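Local coordinates for protein beta-lactamase (Serratia marcescens, PDB 5GWA) that is a class A extended-spectrum beta-lactamase that probably hydrolyses beta-lactams to substituted beta-amino acids and is seen here with the inhibitor avibactam bound, at residues S10-L15 and L35-K40; L27-N32 and L170-Y175; K128-I133 and S142-E147. All blocks are in the same frame, centred on the assembly; numbering follows the deposited sequence. Where two conformers were deposited one is given.

Contact 1: S10-L15 and L35-K40; sequences SIEKYL and LNVNEK. With NA (sodium ion), chain K.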
ATOM      1  N   SER A  10       8.241  24.351 -26.532  1.00 23.44           N
ATOM      2  CA  SER A  10       8.155  22.941 -26.882  1.00 24.88           C
ATOM      3  C   SER A  10       7.379  22.154 -25.833  1.00 19.85           C
ATOM      4  O   SER A  10       6.603  21.241 -26.142  1.00 21.46           O
ATOM      5  CB  SER A  10       9.551  22.353 -27.000  1.00 29.06           C
ATOM      6  OG  SER A  10       9.477  20.988 -27.368  1.00 39.90           O
ATOM      7  N   ILE A  11       7.627  22.484 -24.574  1.00 21.68           N
ATOM      8  CA  ILE A  11       6.977  21.758 -23.486  1.00 20.45           C
ATOM      9  C   ILE A  11       5.479  22.092 -23.457  1.00 20.34           C
ATOM     10  O   ILE A  11       4.616  21.215 -23.356  1.00 19.29           O
ATOM     11  CB  ILE A  11       7.641  22.112 -22.132  1.00 19.67           C
ATOM     12  CG1 ILE A  11       9.024  21.470 -22.034  1.00 20.58           C
ATOM     13  CG2 ILE A  11       6.754  21.685 -20.968  1.00 19.25           C
ATOM     14  CD1 ILE A  11       9.855  21.962 -20.864  1.00 21.82           C
ATOM     15  N   GLU A  12       5.168  23.369 -23.668  1.00 22.47           N
ATOM     16  CA  GLU A  12       3.787  23.829 -23.731  1.00 20.37           C
ATOM     17  C   GLU A  12       3.029  23.166 -24.889  1.00 20.07           C
ATOM     18  O   GLU A  12       1.910  22.700 -24.709  1.00 20.65           O
ATOM     19  CB  GLU A  12       3.755  25.368 -23.819  1.00 22.47           C
ATOM     20  CG  GLU A  12       4.097  26.023 -22.481  1.00 26.07           C
ATOM     21  CD  GLU A  12       4.112  27.542 -22.511  1.00 32.13           C
ATOM     22  OE1 GLU A  12       4.131  28.103 -23.610  1.00 39.35           O
ATOM     23  OE2 GLU A  12       4.201  28.173 -21.430  1.00 37.53           O
ATOM     24  N   LYS A  13       3.717  22.949 -26.002  1.00 22.60           N
ATOM     25  CA  LYS A  13       3.078  22.328 -27.160  1.00 24.60           C
ATOM     26  C   LYS A  13       2.810  20.851 -26.913  1.00 23.56           C
ATOM     27  O   LYS A  13       1.739  20.337 -27.241  1.00 23.00           O
ATOM     28  CB  LYS A  13       3.943  22.517 -28.405  1.00 27.31           C
ATOM     29  CG  LYS A  13       3.331  21.943 -29.674  1.00 33.52           C
ATOM     30  CD  LYS A  13       4.104  22.370 -30.915  1.00 41.23           C
ATOM     31  CE  LYS A  13       3.589  21.669 -32.161  1.00 45.96           C
ATOM     32  NZ  LYS A  13       4.588  21.720 -33.263  1.00 49.10           N
ATOM     33  N   TYR A  14       3.779  20.185 -26.289  1.00 22.43           N
ATOM     34  CA  TYR A  14       3.612  18.794 -25.833  1.00 23.00           C
ATOM     35  C   TYR A  14       2.393  18.611 -24.924  1.00 19.09           C
ATOM     36  O   TYR A  14       1.641  17.631 -25.007  1.00 22.66           O
ATOM     37  CB  TYR A  14       4.906  18.349 -25.125  1.00 20.54           C
ATOM     38  CG  TYR A  14       4.828  16.948 -24.527  1.00 22.45           C
ATOM     39  CD1 TYR A  14       4.769  15.828 -25.336  1.00 18.86           C
ATOM     40  CD2 TYR A  14       4.668  16.762 -23.167  1.00 20.10           C
ATOM     41  CE1 TYR A  14       4.632  14.564 -24.805  1.00 19.34           C
ATOM     42  CE2 TYR A  14       4.576  15.509 -22.625  1.00 19.89           C
ATOM     43  CZ  TYR A  14       4.536  14.412 -23.445  1.00 19.26           C
ATOM     44  OH  TYR A  14       4.384  13.160 -22.925  1.00 18.06           O
ATOM     45  N   LEU A  15       2.172  19.587 -24.065  1.00 19.45           N
ATOM     46  CA  LEU A  15       1.138  19.515 -23.074  1.00 18.56           C
ATOM     47  C   LEU A  15      -0.263  19.829 -23.613  1.00 17.62           C
ATOM     48  O   LEU A  15      -1.256  19.498 -22.977  1.00 19.62           O
ATOM     49  CB  LEU A  15       1.473  20.492 -21.949  1.00 18.01           C
ATOM     50  CG  LEU A  15       2.532  20.047 -20.962  1.00 16.50           C
ATOM     51  CD1 LEU A  15       2.757  21.185 -19.960  1.00 17.36           C
ATOM     52  CD2 LEU A  15       2.140  18.753 -20.270  1.00 18.57           C
ATOM     53  N   LEU A  35      13.302  27.700 -15.704  1.00 15.92           N
ATOM     54  CA  LEU A  35      12.147  27.490 -16.554  1.00 16.74           C
ATOM     55  C   LEU A  35      10.956  27.126 -15.687  1.00 17.17           C
ATOM     56  O   LEU A  35      11.079  26.252 -14.825  1.00 16.08           O
ATOM     57  CB  LEU A  35      12.438  26.364 -17.545  1.00 20.19           C
ATOM     58  CG  LEU A  35      11.361  26.125 -18.601  1.00 27.38           C
ATOM     59  CD1 LEU A  35      12.029  25.836 -19.939  1.00 30.57           C
ATOM     60  CD2 LEU A  35      10.437  24.989 -18.206  1.00 25.88           C
ATOM     61  N   ASN A  36       9.814  27.780 -15.917  1.00 14.20           N
ATOM     62  CA  ASN A  36       8.576  27.512 -15.187  1.00 14.89           C
ATOM     63  C   ASN A  36       7.444  27.348 -16.184  1.00 14.45           C
ATOM     64  O   ASN A  36       7.361  28.107 -17.160  1.00 16.96           O
ATOM     65  CB  ASN A  36       8.247  28.672 -14.271  1.00 14.98           C
ATOM     66  CG  ASN A  36       9.207  28.813 -13.116  1.00 17.42           C
ATOM     67  OD1 ASN A  36       9.613  27.838 -12.484  1.00 16.48           O
ATOM     68  ND2 ASN A  36       9.614  30.039 -12.858  1.00 20.53           N
ATOM     69  N   VAL A  37       6.572  26.371 -15.957  1.00 12.98           N
ATOM     70  CA  VAL A  37       5.358  26.167 -16.731  1.00 13.15           C
ATOM     71  C   VAL A  37       4.190  25.931 -15.777  1.00 12.26           C
ATOM     72  O   VAL A  37       4.275  25.080 -14.895  1.00 12.36           O
ATOM     73  CB  VAL A  37       5.478  24.976 -17.697  1.00 15.42           C
ATOM     74  CG1 VAL A  37       4.176  24.761 -18.452  1.00 18.21           C
ATOM     75  CG2 VAL A  37       6.649  25.195 -18.641  1.00 17.39           C
ATOM     76  N   ASN A  38       3.108  26.695 -15.927  1.00 11.75           N
ATOM     77  CA  ASN A  38       1.912  26.534 -15.119  1.00 11.47           C
ATOM     78  C   ASN A  38       2.233  26.609 -13.627  1.00 12.90           C
ATOM     79  O   ASN A  38       1.592  25.956 -12.816  1.00 12.96           O
ATOM     80  CB  ASN A  38       1.179  25.255 -15.477  1.00 13.00           C
ATOM     81  CG  ASN A  38       0.745  25.223 -16.914  1.00 14.44           C
ATOM     82  OD1 ASN A  38       0.359  26.240 -17.484  1.00 13.90           O
ATOM     83  ND2 ASN A  38       0.827  24.046 -17.534  1.00 14.71           N
ATOM     84  N   GLU A  39       3.163  27.483 -13.266  1.00 12.31           N
ATOM     85  CA  GLU A  39       3.751  27.457 -11.933  1.00 12.82           C
ATOM     86  C   GLU A  39       2.966  28.163 -10.845  1.00 12.60           C
ATOM     87  O   GLU A  39       3.339  28.071  -9.675  1.00 13.48           O
ATOM     88  CB  GLU A  39       5.200  27.962 -11.945  1.00 12.69           C
ATOM     89  CG  GLU A  39       5.340  29.482 -12.032  1.00 15.37           C
ATOM     90  CD  GLU A  39       5.156  30.083 -13.416  1.00 14.25           C
ATOM     91  OE1 GLU A  39       4.864  29.390 -14.424  1.00 13.96           O
ATOM     92  OE2 GLU A  39       5.324  31.336 -13.465  1.00 21.67           O
ATOM     93  N   LYS A  40       1.949  28.938 -11.222  1.00 12.01           N
ATOM     94  CA  LYS A  40       1.212  29.700 -10.225  1.00 14.31           C
ATOM     95  C   LYS A  40       0.064  28.884  -9.613  1.00 16.70           C
ATOM     96  O   LYS A  40      -0.588  29.344  -8.684  1.00 24.90           O
ATOM     97  CB  LYS A  40       0.752  31.025 -10.836  1.00 16.30           C
ATOM     98  CG  LYS A  40       1.910  31.978 -11.131  1.00 21.27           C
ATOM     99  CD  LYS A  40       1.498  33.435 -11.053  1.00 25.13           C
ATOM    100  CE  LYS A  40       2.685  34.351 -11.283  1.00 31.91           C
ATOM    101  NZ  LYS A  40       3.443  34.515 -10.010  1.00 34.13           N
TER
HETATM  102 NA    NA K 310       4.698  30.187  -8.432  1.00 23.08          NA
HETATM  103  O   HOH W   1       5.210  32.610  -9.595  1.00 40.38           O
HETATM  104  O   HOH W   2       3.088  31.940  -7.169  1.00 25.99           O
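Leu15 and Val37 meet tip to tip, with Leu15 CD1 standing 4.1 Å from Val37 CG1, in a contact that is apolar at its heart. The methyl that Val37 offers there is the one anti to its own backbone N (chi1 178°). Its second methyl is turned to the preceding helical turn, where Val37 CG2 lies 4.2 Å from Ile11 CG2. A short beta-branched residue suits this place because its two gamma carbons can serve two helix residues at once. Ile11 also uses its longer arm, whose CD1 comes within 4.1 Å of Leu35 CD2 as the two side chains pass at a slant. Glu12 adds only its carbon stem, CG resting 4.2 Å from Val37 CG1.

No hydrogen bond joins the two segments. The amide of Asn38 is instead bound to Val22 O through ND2, and that same nitrogen lies against Leu15 CD1. Asparagine also fits the left-handed backbone conformation with which the chain turns out of the strand.

Beyond that turn the loop supplies a metal ligand: Glu39 O binds a sodium ion at 2.8 Å, together with two waters and Asp165. Lys40 NZ donates to one of these waters.

Helix 4-15 and strand 34-37 run nearly the same way, their segment axes 10.1 Å apart at 23°. The strand lies at one edge of the five-stranded antiparallel sheet, paired with strand 21-28, while helix 257-276 packs on Ile11 through Ile267 and Val271.

Contact 2: L27-N32 and L170-Y175; sequences LGIEDN and LLKKFY. With NA (sodium ion), chain R.
Lys172 stretches its whole chain from helix 164-175 across the end of strand 21-28, where the strand gives way to the turn of a beta hairpin with strand 34-37. Every torsion of the lysine is near anti, beginning with CG anti to the backbone N (chi1 178°), and this extended shape lets the carbon stem pack against the strand end before the ammonium group reaches a backbone carbonyl. Leu27 crosses it at about a right angle, its CD2 lying 3.9 Å from Lys172 CD. Ile29 instead slides past in the opposite direction, and its CD1 meets Lys172 CB at 3.9 Å. The other branch of Ile29 crosses Tyr175, CG2 lying 4.0 Å from ring atom CD2. A beta-branched residue is apt here, since one branch can pack on Lys172 while the other meets Tyr175, with Ile235 of the sheet packing on both Ile29 and Tyr175.

Glu30 OE1 binds a sodium ion shared with His243 O. Gly28 has no side chain to crowd Asp31 OD1, which is hydrogen-bonded to Phe33 N. The polar end of the lysine closes the contact: Lys172 NZ donates to Gly28 O at 2.8 Å, approaching with a C=O...N angle of 163°.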
ATOM      1  N   LEU A  27      15.487  24.552 -12.248  1.00 13.73           N
ATOM      2  CA  LEU A  27      16.475  25.536 -11.810  1.00 14.28           C
ATOM      3  C   LEU A  27      17.860  24.918 -11.928  1.00 15.18           C
ATOM      4  O   LEU A  27      18.151  23.876 -11.317  1.00 14.59           O
ATOM      5  CB  LEU A  27      16.185  25.911 -10.367  1.00 18.88           C
ATOM      6  CG  LEU A  27      16.585  27.220  -9.730  1.00 20.83           C
ATOM      7  CD1 LEU A  27      16.223  28.386 -10.673  1.00 21.97           C
ATOM      8  CD2 LEU A  27      15.839  27.358  -8.404  1.00 21.20           C
ATOM      9  N   GLY A  28      18.770  25.601 -12.621  1.00 14.92           N
ATOM     10  CA  GLY A  28      20.156  25.149 -12.595  1.00 15.26           C
ATOM     11  C   GLY A  28      20.745  25.270 -11.201  1.00 14.71           C
ATOM     12  O   GLY A  28      20.448  26.195 -10.473  1.00 15.82           O
ATOM     13  N   ILE A  29      21.652  24.352 -10.840  1.00 14.25           N
ATOM     14  CA  ILE A  29      22.265  24.405  -9.538  1.00 14.18           C
ATOM     15  C   ILE A  29      23.439  25.366  -9.527  1.00 16.38           C
ATOM     16  O   ILE A  29      23.564  26.222  -8.651  1.00 18.06           O
ATOM     17  CB  ILE A  29      22.721  23.018  -9.046  1.00 16.53           C
ATOM     18  CG1 ILE A  29      21.526  22.066  -8.876  1.00 19.05           C
ATOM     19  CG2 ILE A  29      23.409  23.139  -7.713  1.00 14.28           C
ATOM     20  CD1 ILE A  29      20.454  22.607  -7.962  1.00 19.66           C
ATOM     21  N   GLU A  30      24.276  25.236 -10.546  1.00 16.60           N
ATOM     22  CA  GLU A  30      25.503  26.029 -10.620  1.00 17.80           C
ATOM     23  C   GLU A  30      25.328  27.265 -11.497  1.00 21.87           C
ATOM     24  O   GLU A  30      25.981  28.271 -11.257  1.00 26.27           O
ATOM     25  CB  GLU A  30      26.651  25.158 -11.118  1.00 19.47           C
ATOM     26  CG  GLU A  30      27.001  23.983 -10.188  1.00 18.58           C
ATOM     27  CD  GLU A  30      26.186  22.718 -10.457  1.00 17.38           C
ATOM     28  OE1 GLU A  30      25.462  22.675 -11.472  1.00 18.71           O
ATOM     29  OE2 GLU A  30      26.399  21.757  -9.712  1.00 20.70           O
ATOM     30  N   ASP A  31      24.395  27.238 -12.429  1.00 24.94           N
ATOM     31  CA  ASP A  31      24.224  28.381 -13.344  1.00 30.94           C
ATOM     32  C   ASP A  31      22.821  28.979 -13.174  1.00 33.78           C
ATOM     33  O   ASP A  31      22.106  28.618 -12.238  1.00 32.94           O
ATOM     34  CB  ASP A  31      24.519  27.964 -14.784  1.00 33.02           C
ATOM     35  CG  ASP A  31      23.433  27.116 -15.391  1.00 39.88           C
ATOM     36  OD1 ASP A  31      22.314  27.062 -14.831  1.00 35.35           O
ATOM     37  OD2 ASP A  31      23.697  26.511 -16.446  1.00 40.38           O
ATOM     38  N   ASN A  32      22.452  29.932 -14.034  1.00 30.29           N
ATOM     39  CA  ASN A  32      21.251  30.735 -13.829  1.00 34.16           C
ATOM     40  C   ASN A  32      20.015  30.254 -14.573  1.00 30.81           C
ATOM     41  O   ASN A  32      19.025  30.991 -14.691  1.00 31.57           O
ATOM     42  CB  ASN A  32      21.543  32.178 -14.222  1.00 40.93           C
ATOM     43  CG  ASN A  32      22.717  32.739 -13.456  1.00 49.68           C
ATOM     44  OD1 ASN A  32      22.648  32.892 -12.232  1.00 60.86           O
ATOM     45  ND2 ASN A  32      23.839  32.936 -14.144  1.00 55.48           N
ATOM     46  N   LEU A 170      13.731  24.970  -3.153  1.00 11.44           N
ATOM     47  CA  LEU A 170      14.117  24.155  -2.013  1.00 12.32           C
ATOM     48  C   LEU A 170      15.167  23.131  -2.368  1.00 13.00           C
ATOM     49  O   LEU A 170      16.085  22.845  -1.555  1.00 12.88           O
ATOM     50  CB  LEU A 170      12.877  23.517  -1.392  1.00 12.74           C
ATOM     51  CG  LEU A 170      13.074  22.656  -0.144  1.00 12.38           C
ATOM     52  CD1 LEU A 170      13.480  23.572   1.012  1.00 12.76           C
ATOM     53  CD2 LEU A 170      11.808  21.891   0.252  1.00 11.25           C
ATOM     54  N   LEU A 171      14.988  22.426  -3.490  1.00 11.47           N
ATOM     55  CA  LEU A 171      15.969  21.430  -3.918  1.00 11.46           C
ATOM     56  C   LEU A 171      17.357  22.026  -4.126  1.00 12.53           C
ATOM     57  O   LEU A 171      18.360  21.375  -3.832  1.00 12.58           O
ATOM     58  CB  LEU A 171      15.518  20.736  -5.202  1.00 11.66           C
ATOM     59  CG  LEU A 171      14.360  19.764  -5.036  1.00 10.43           C
ATOM     60  CD1 LEU A 171      13.716  19.504  -6.370  1.00 11.34           C
ATOM     61  CD2 LEU A 171      14.765  18.447  -4.393  1.00 12.46           C
ATOM     62  N   LYS A 172      17.413  23.261  -4.619  1.00 12.55           N
ATOM     63  CA  LYS A 172      18.689  23.938  -4.837  1.00 13.09           C
ATOM     64  C   LYS A 172      19.380  24.362  -3.533  1.00 13.16           C
ATOM     65  O   LYS A 172      20.576  24.068  -3.369  1.00 16.08           O
ATOM     66  CB  LYS A 172      18.481  25.138  -5.762  1.00 13.84           C
ATOM     67  CG  LYS A 172      19.733  25.954  -6.020  1.00 14.75           C
ATOM     68  CD  LYS A 172      19.481  26.973  -7.106  1.00 16.95           C
ATOM     69  CE  LYS A 172      20.719  27.785  -7.427  1.00 20.36           C
ATOM     70  NZ  LYS A 172      20.607  28.455  -8.751  1.00 19.60           N
ATOM     71  N   LYS A 173      18.612  24.873  -2.577  1.00 14.14           N
ATOM     72  CA  LYS A 173      19.116  25.174  -1.219  1.00 15.92           C
ATOM     73  C   LYS A 173      19.696  23.905  -0.632  1.00 16.24           C
ATOM     74  O   LYS A 173      20.807  23.861  -0.090  1.00 15.96           O
ATOM     75  CB  LYS A 173      17.995  25.687  -0.330  1.00 16.93           C
ATOM     76  CG  LYS A 173      17.514  27.084  -0.684  1.00 22.13           C
ATOM     77  CD  LYS A 173      16.596  27.635   0.393  1.00 22.16           C
ATOM     78  CE  LYS A 173      16.069  29.005   0.023  1.00 29.50           C
ATOM     79  NZ  LYS A 173      17.039  30.035   0.500  1.00 30.61           N
ATOM     80  N   PHE A 174      18.967  22.806  -0.809  1.00 13.42           N
ATOM     81  CA  PHE A 174      19.449  21.533  -0.280  1.00 12.75           C
ATOM     82  C   PHE A 174      20.747  21.083  -0.969  1.00 17.44           C
ATOM     83  O   PHE A 174      21.689  20.657  -0.275  1.00 17.23           O
ATOM     84  CB  PHE A 174      18.368  20.453  -0.465  1.00 12.96           C
ATOM     85  CG  PHE A 174      18.882  19.051  -0.375  1.00 15.01           C
ATOM     86  CD1 PHE A 174      19.320  18.543   0.824  1.00 15.08           C
ATOM     87  CD2 PHE A 174      18.834  18.208  -1.479  1.00 14.70           C
ATOM     88  CE1 PHE A 174      19.793  17.259   0.908  1.00 13.98           C
ATOM     89  CE2 PHE A 174      19.309  16.909  -1.395  1.00 16.31           C
ATOM     90  CZ  PHE A 174      19.737  16.421  -0.177  1.00 15.43           C
ATOM     91  N   TYR A 175      20.782  21.094  -2.307  1.00 14.62           N
ATOM     92  CA  TYR A 175      21.898  20.500  -3.043  1.00 15.72           C
ATOM     93  C   TYR A 175      23.182  21.241  -2.766  1.00 17.83           C
ATOM     94  O   TYR A 175      24.265  20.638  -2.766  1.00 17.81           O
ATOM     95  CB  TYR A 175      21.647  20.435  -4.569  1.00 17.30           C
ATOM     96  CG  TYR A 175      22.494  19.397  -5.209  1.00 16.92           C
ATOM     97  CD1 TYR A 175      22.098  18.077  -5.226  1.00 17.18           C
ATOM     98  CD2 TYR A 175      23.787  19.686  -5.641  1.00 16.34           C
ATOM     99  CE1 TYR A 175      22.906  17.073  -5.733  1.00 15.75           C
ATOM    100  CE2 TYR A 175      24.611  18.678  -6.132  1.00 16.00           C
ATOM    101  CZ  TYR A 175      24.172  17.372  -6.167  1.00 17.78           C
ATOM    102  OH  TYR A 175      24.969  16.316  -6.597  1.00 17.61           O
TER
HETATM  103 NA    NA R 317      23.850  24.095 -13.456  1.00 25.91          NA

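Contact 3: K128-I133 and S142-E147; sequences KVHNFI and SIKATE. With SO4 (sulfate ion), chain F.
Val129 opens the contact between helix 126-135 and a segment that probably leads into the omega loop of class A beta-lactamases, the stretch that carries Glu147 into the avibactam pocket. Its CG1 lies 3.8 Å from Ile143 CD1, the two side chains meeting obliquely, while Phe120 and Val123 of helix 113-123 also pack on the valine.

His130, the next residue, makes the polar link. CG is anti to the backbone N (chi1 175°), which carries the ring out from the helix; the ring turns an edge to the loop, and ND1 accepts the N-H of Ile143 at 3.1 Å. The bond is almost straight, at 175°, and the donor lies close to the ring plane, 6° out of it. Histidine suits the place because a flat ring can give an acceptor at its edge while a face remains for packing. Ser142 CA shares that edge, 3.7 Å from ND1. Over one face comes Lys144, bent at chi2, with CE 4.1 Å from His130 CE1. Its NZ stands 4.5 Å from NE2, and such a charge would tend to disfavour a second proton on the ring, whose ND1 is already an acceptor. Lys144 N is hydrogen-bonded to Asn160 OD1, and two residues on Thr146 is the N-cap of helix 147-151.

Ile133, one turn beyond Val129, adds a second apolar contact to Ile143, which also packs on His52 and Met45. The two isoleucines cross at about a right angle, Ile133 CG1 lying 4.2 Å from Ile143 CD1.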
ATOM      1  N   LYS A 128       5.180  21.574  12.488  1.00 14.89           N
ATOM      2  CA  LYS A 128       6.615  21.751  12.679  0.50 16.31           C
ATOM      3  C   LYS A 128       7.321  21.732  11.326  1.00 15.79           C
ATOM      4  O   LYS A 128       8.232  22.519  11.067  1.00 15.17           O
ATOM      5  CB  LYS A 128       7.185  20.653  13.581  0.50 16.13           C
ATOM      6  CG  LYS A 128       8.686  20.733  13.798  0.50 17.36           C
ATOM      7  CD  LYS A 128       8.974  21.735  14.894  0.50 18.45           C
ATOM      8  CE  LYS A 128       8.243  21.368  16.175  0.50 19.93           C
ATOM      9  NZ  LYS A 128       8.426  22.402  17.238  0.50 18.90           N
ATOM     10  N   VAL A 129       6.909  20.819  10.450  1.00 13.91           N
ATOM     11  CA  VAL A 129       7.636  20.665   9.209  1.00 13.09           C
ATOM     12  C   VAL A 129       7.299  21.808   8.240  1.00 12.70           C
ATOM     13  O   VAL A 129       8.171  22.368   7.587  1.00 14.26           O
ATOM     14  CB  VAL A 129       7.301  19.296   8.559  1.00 13.61           C
ATOM     15  CG1 VAL A 129       8.014  19.193   7.220  1.00 14.09           C
ATOM     16  CG2 VAL A 129       7.719  18.161   9.493  1.00 13.89           C
ATOM     17  N   HIS A 130       6.038  22.216   8.249  1.00 12.12           N
ATOM     18  CA  HIS A 130       5.556  23.367   7.507  1.00 13.09           C
ATOM     19  C   HIS A 130       6.353  24.599   7.890  1.00 14.86           C
ATOM     20  O   HIS A 130       6.805  25.337   7.030  1.00 16.28           O
ATOM     21  CB  HIS A 130       4.089  23.574   7.818  1.00 15.70           C
ATOM     22  CG  HIS A 130       3.512  24.801   7.202  1.00 14.60           C
ATOM     23  ND1 HIS A 130       2.984  24.814   5.928  1.00 15.80           N
ATOM     24  CD2 HIS A 130       3.538  26.091   7.606  1.00 16.95           C
ATOM     25  CE1 HIS A 130       2.586  26.036   5.629  1.00 17.34           C
ATOM     26  NE2 HIS A 130       2.985  26.843   6.597  1.00 17.84           N
ATOM     27  N   ASN A 131       6.467  24.854   9.180  1.00 15.50           N
ATOM     28  CA  ASN A 131       7.221  26.031   9.629  1.00 16.34           C
ATOM     29  C   ASN A 131       8.704  25.957   9.283  1.00 16.44           C
ATOM     30  O   ASN A 131       9.310  26.953   8.903  1.00 16.74           O
ATOM     31  CB  ASN A 131       7.051  26.207  11.135  1.00 16.98           C
ATOM     32  CG  ASN A 131       5.666  26.658  11.507  1.00 19.16           C
ATOM     33  OD1 ASN A 131       4.947  27.197  10.682  1.00 22.51           O
ATOM     34  ND2 ASN A 131       5.332  26.565  12.796  1.00 20.94           N
ATOM     35  N   PHE A 132       9.299  24.796   9.468  1.00 13.66           N
ATOM     36  CA  PHE A 132      10.700  24.591   9.181  1.00 14.21           C
ATOM     37  C   PHE A 132      10.991  24.999   7.752  1.00 16.10           C
ATOM     38  O   PHE A 132      11.970  25.678   7.444  1.00 15.62           O
ATOM     39  CB  PHE A 132      11.088  23.132   9.431  1.00 15.94           C
ATOM     40  CG  PHE A 132      12.467  22.792   8.993  1.00 15.59           C
ATOM     41  CD1 PHE A 132      13.556  23.185   9.732  1.00 18.36           C
ATOM     42  CD2 PHE A 132      12.686  22.229   7.745  1.00 14.81           C
ATOM     43  CE1 PHE A 132      14.833  22.957   9.280  1.00 18.34           C
ATOM     44  CE2 PHE A 132      13.953  21.882   7.351  1.00 17.98           C
ATOM     45  CZ  PHE A 132      15.030  22.244   8.111  1.00 18.17           C
ATOM     46  N   ILE A 133      10.164  24.497   6.846  1.00 14.63           N
ATOM     47  CA  ILE A 133      10.353  24.790   5.443  1.00 15.41           C
ATOM     48  C   ILE A 133      10.175  26.280   5.167  1.00 16.77           C
ATOM     49  O   ILE A 133      11.023  26.884   4.487  1.00 16.03           O
ATOM     50  CB  ILE A 133       9.365  23.968   4.581  1.00 14.91           C
ATOM     51  CG1 ILE A 133       9.707  22.473   4.680  1.00 14.54           C
ATOM     52  CG2 ILE A 133       9.429  24.408   3.113  1.00 17.88           C
ATOM     53  CD1 ILE A 133      11.083  22.048   4.240  1.00 15.12           C
ATOM     54  N   SER A 142       2.727  24.169   1.471  1.00 12.56           N
ATOM     55  CA  SER A 142       1.786  23.959   2.567  1.00 12.23           C
ATOM     56  C   SER A 142       1.853  22.513   3.009  1.00 13.06           C
ATOM     57  O   SER A 142       1.562  21.611   2.219  1.00 12.16           O
ATOM     58  CB  SER A 142       0.374  24.316   2.135  1.00 14.23           C
ATOM     59  OG  SER A 142      -0.578  23.961   3.126  1.00 19.42           O
ATOM     60  N   ILE A 143       2.206  22.292   4.271  1.00 11.79           N
ATOM     61  CA  ILE A 143       2.251  20.940   4.846  1.00 10.76           C
ATOM     62  C   ILE A 143       1.262  20.892   6.002  1.00 14.09           C
ATOM     63  O   ILE A 143       1.493  21.516   7.067  1.00 15.67           O
ATOM     64  CB  ILE A 143       3.683  20.539   5.238  1.00 11.45           C
ATOM     65  CG1 ILE A 143       4.576  20.501   3.983  1.00 10.98           C
ATOM     66  CG2 ILE A 143       3.727  19.229   6.026  1.00 11.67           C
ATOM     67  CD1 ILE A 143       6.062  20.460   4.228  1.00 13.32           C
ATOM     68  N   LYS A 144       0.219  20.084   5.814  1.00 12.23           N
ATOM     69  CA  LYS A 144      -0.936  20.095   6.699  1.00 12.99           C
ATOM     70  C   LYS A 144      -1.377  18.715   7.182  1.00 14.48           C
ATOM     71  O   LYS A 144      -2.160  18.629   8.112  1.00 15.34           O
ATOM     72  CB  LYS A 144      -2.075  20.795   6.009  1.00 13.37           C
ATOM     73  CG  LYS A 144      -1.796  22.262   5.716  1.00 15.84           C
ATOM     74  CD  LYS A 144      -1.709  23.128   6.942  1.00 16.29           C
ATOM     75  CE  LYS A 144      -1.105  24.484   6.569  1.00 20.39           C
ATOM     76  NZ  LYS A 144      -1.194  25.443   7.703  1.00 26.28           N
ATOM     77  N   ALA A 145      -1.111  17.676   6.401  1.00 13.08           N
ATOM     78  CA  ALA A 145      -1.763  16.388   6.688  1.00 12.23           C
ATOM     79  C   ALA A 145      -0.761  15.257   6.582  1.00 11.50           C
ATOM     80  O   ALA A 145       0.034  15.203   5.665  1.00 11.17           O
ATOM     81  CB  ALA A 145      -2.879  16.110   5.724  1.00 12.81           C
ATOM     82  N   THR A 146      -0.878  14.315   7.486  1.00 11.19           N
ATOM     83  CA  THR A 146      -0.054  13.114   7.476  1.00 10.88           C
ATOM     84  C   THR A 146      -0.583  12.156   6.414  1.00 11.03           C
ATOM     85  O   THR A 146      -1.612  12.407   5.799  1.00 12.11           O
ATOM     86  CB  THR A 146      -0.131  12.376   8.817  1.00 11.62           C
ATOM     87  OG1 THR A 146      -1.489  11.990   9.054  1.00 12.81           O
ATOM     88  CG2 THR A 146       0.370  13.235   9.963  1.00 12.78           C
ATOM     89  N   GLU A 147       0.122  11.056   6.197  1.00 10.41           N
ATOM     90  CA  GLU A 147      -0.373  10.067   5.256  1.00 10.58           C
ATOM     91  C   GLU A 147      -1.676   9.461   5.719  1.00 11.18           C
ATOM     92  O   GLU A 147      -2.587   9.292   4.907  1.00 13.22           O
ATOM     93  CB  GLU A 147       0.677   8.971   4.994  1.00 11.85           C
ATOM     94  CG  GLU A 147       1.814   9.475   4.111  1.00 12.00           C
ATOM     95  CD  GLU A 147       1.445   9.648   2.657  1.00 12.69           C
ATOM     96  OE1 GLU A 147       0.394   9.113   2.217  1.00 12.32           O
ATOM     97  OE2 GLU A 147       2.233  10.247   1.868  1.00 13.51           O
TER
HETATM   98  S   SO4 F 305       4.972  23.915  16.600  0.70 28.25           S
HETATM   99  O1  SO4 F 305       4.547  25.324  16.372  0.70 32.45           O
HETATM  100  O2  SO4 F 305       4.950  23.504  18.025  0.70 24.80           O
HETATM  101  O3  SO4 F 305       4.009  23.026  15.856  0.70 29.47           O
HETATM  102  O4  SO4 F 305       6.334  23.751  16.069  0.70 32.17           O

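Contacts 1 and 2 belong to the same antiparallel sheet, through neighbouring strands 34-37 and 21-28; their segments alternate along the chain and their centres lie about 19 Å apart. Contact 3 lies in the helical part of the molecule, its centre about 22 Å from that of contact 2 and about 27 Å from that of contact 1. It is nested within the long loop that contact 2 closes and touches it directly, Leu170 CD2 packing 4.1 Å from Ile133 CD1. Of the three, contact 3 alone reaches the inhibitor pocket: Glu147 touches avibactam, although the side chain of Ile143 remains about 13 Å from the ligand.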